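Local coordinates for purine catabolism protein pucG (PDB 3ISL), which catalyses the pyridoxal-phosphate-dependent transfer of an amino group from (S)-ureidoglycine to glyoxylate, giving oxalurate and glycine in purine catabolism, at the interface of chains A and B. Coordinates in Å, arbitrary orientation; residue numbers count along the deposited sequence, not the author numbering. Chains: chain A/B, Purine catabolism protein pucG.

The interface of chains A and B. Residues chain A 48, 277-278, 281, 285; chain B 5-7.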
loop_
_atom_site.group_PDB
_atom_site.type_symbol
_atom_site.label_atom_id
_atom_site.label_comp_id
_atom_site.label_asym_id
_atom_site.label_seq_id
_atom_site.Cartn_x
_atom_site.Cartn_y
_atom_site.Cartn_z
ATOM N N GLU A 48 15.558 -9.368 8.288
ATOM C CA GLU A 48 16.354 -8.297 8.868
ATOM C C GLU A 48 15.508 -7.059 9.132
ATOM O O GLU A 48 15.752 -6.279 10.078
ATOM C CB GLU A 48 17.425 -7.921 7.856
ATOM C CG GLU A 48 18.485 -7.013 8.421
ATOM C CD GLU A 48 19.716 -7.052 7.539
ATOM O OE1 GLU A 48 19.552 -7.453 6.334
ATOM O OE2 GLU A 48 20.815 -6.720 8.089
ATOM N N ARG A 277 13.464 -1.035 4.691
ATOM C CA ARG A 277 14.752 -1.590 5.111
ATOM C C ARG A 277 15.851 -0.522 5.164
ATOM O O ARG A 277 16.484 -0.295 6.224
ATOM C CB ARG A 277 15.099 -2.739 4.158
ATOM C CG ARG A 277 16.205 -3.782 4.647
ATOM C CD ARG A 277 17.584 -3.304 4.298
ATOM N NE ARG A 277 18.576 -4.336 4.606
ATOM C CZ ARG A 277 19.892 -4.171 4.573
ATOM N NH1 ARG A 277 20.402 -3.000 4.175
ATOM N NH2 ARG A 277 20.701 -5.202 4.900
ATOM N N GLU A 278 16.059 0.196 4.051
ATOM C CA GLU A 278 17.100 1.216 4.071
ATOM C C GLU A 278 16.790 2.366 5.016
ATOM O O GLU A 278 17.689 2.841 5.675
ATOM C CB GLU A 278 17.469 1.734 2.683
ATOM C CG GLU A 278 17.996 0.684 1.758
ATOM C CD GLU A 278 19.365 0.091 2.191
ATOM O OE1 GLU A 278 20.392 0.301 1.505
ATOM O OE2 GLU A 278 19.392 -0.628 3.196
ATOM N N ARG A 281 17.377 1.231 8.465
ATOM C CA ARG A 281 18.829 1.072 8.735
ATOM C C ARG A 281 19.470 2.447 9.040
ATOM O O ARG A 281 20.363 2.516 9.852
ATOM C CB ARG A 281 19.549 0.390 7.561
ATOM C CG ARG A 281 21.059 0.489 7.569
ATOM C CD ARG A 281 21.658 -0.214 6.395
ATOM N NE ARG A 281 21.437 0.451 5.108
ATOM C CZ ARG A 281 22.194 1.426 4.603
ATOM N NH1 ARG A 281 23.198 1.983 5.294
ATOM N NH2 ARG A 281 21.898 1.879 3.399
ATOM N N GLU A 285 21.648 3.706 12.257
ATOM C CA GLU A 285 23.028 4.089 12.133
ATOM C C GLU A 285 23.248 5.411 12.826
ATOM O O GLU A 285 24.297 5.611 13.431
ATOM C CB GLU A 285 23.518 4.163 10.698
ATOM C CG GLU A 285 23.405 2.815 9.954
ATOM C CD GLU A 285 24.068 2.799 8.558
ATOM O OE1 GLU A 285 24.353 3.896 8.028
ATOM O OE2 GLU A 285 24.324 1.663 8.015
ATOM N N ARG B 5 26.714 -3.057 4.558
ATOM C CA ARG B 5 25.297 -3.294 4.973
ATOM C C ARG B 5 24.173 -2.492 4.264
ATOM O O ARG B 5 23.009 -2.804 4.491
ATOM C CB ARG B 5 25.148 -3.317 6.486
ATOM C CG ARG B 5 25.390 -2.024 7.205
ATOM C CD ARG B 5 24.684 -2.086 8.515
ATOM N NE ARG B 5 23.509 -2.950 8.364
ATOM C CZ ARG B 5 23.512 -4.243 8.647
ATOM N NH1 ARG B 5 24.624 -4.816 9.114
ATOM N NH2 ARG B 5 22.411 -4.956 8.467
ATOM N N GLU B 6 24.500 -1.542 3.380
ATOM C CA GLU B 6 23.528 -1.074 2.346
ATOM C C GLU B 6 22.951 -2.317 1.568
ATOM O O GLU B 6 23.565 -3.370 1.528
ATOM C CB GLU B 6 24.212 -0.195 1.293
ATOM C CG GLU B 6 24.965 -1.124 0.299
ATOM C CD GLU B 6 26.056 -0.480 -0.484
ATOM O OE1 GLU B 6 25.748 0.323 -1.402
ATOM O OE2 GLU B 6 27.217 -0.836 -0.218
ATOM N N LEU B 7 21.768 -2.189 0.996
ATOM C CA LEU B 7 21.088 -3.328 0.427
ATOM C C LEU B 7 21.912 -3.919 -0.728
ATOM O O LEU B 7 22.582 -3.204 -1.484
ATOM C CB LEU B 7 19.704 -2.900 -0.060
ATOM C CG LEU B 7 18.726 -3.910 -0.623
ATOM C CD1 LEU B 7 17.938 -4.524 0.441
ATOM C CD2 LEU B 7 17.805 -3.154 -1.565
#
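A:Arg277 and A:Glu278 of helix 270-286 hold the backbone at the N-terminal start of the modelled chain B. A:Arg277 NH1 gives a nearly straight hydrogen bond to the carbonyl B:Arg5 O, at 2.6 Å, in the planes of both groups. The same nitrogen bonds A:Glu278 OE2 on its syn side. A:Glu278 bends at chi2 (-66°) and turns its carboxylate to the N-terminal loop of chain B, where OE1 accepts from B:Leu7 N at 2.9 Å. A:Arg281 holds this carboxylate side-on, NE to OE2 and NH2 to OE1. On each oxygen the two donors come from opposite faces, which should limit rotation of the carboxylate. The A:Arg281 guanidinium also turns one face to B:Glu6 CA, and its NH1 reaches A:Glu285 OE2 at 3.0 Å. An alanine in place of A:Glu278 would probably leave B:Leu7 N without this acceptor and two arginines without their shared counter-charge.

B:Arg5 is well covered, running antiparallel past A:Arg281 and A:Glu285. Its NH2 meets A:Glu48 OE2 in a salt bridge, the flat groups 89° apart; the modelled spacing is too short to trust. A:Glu48 OE1 also takes A:Arg277 NH2, at 2.9 Å, and so steadies the arginine. Packing is looser at the B:Leu7 tip, where CD1 lies 4.1 Å from A:Arg277 CD, and at the B:Glu6 carboxylate, which points away from the charged cluster. The site fastens the N-terminal segment of one subunit onto its partner and so probably helps hold the homodimer together.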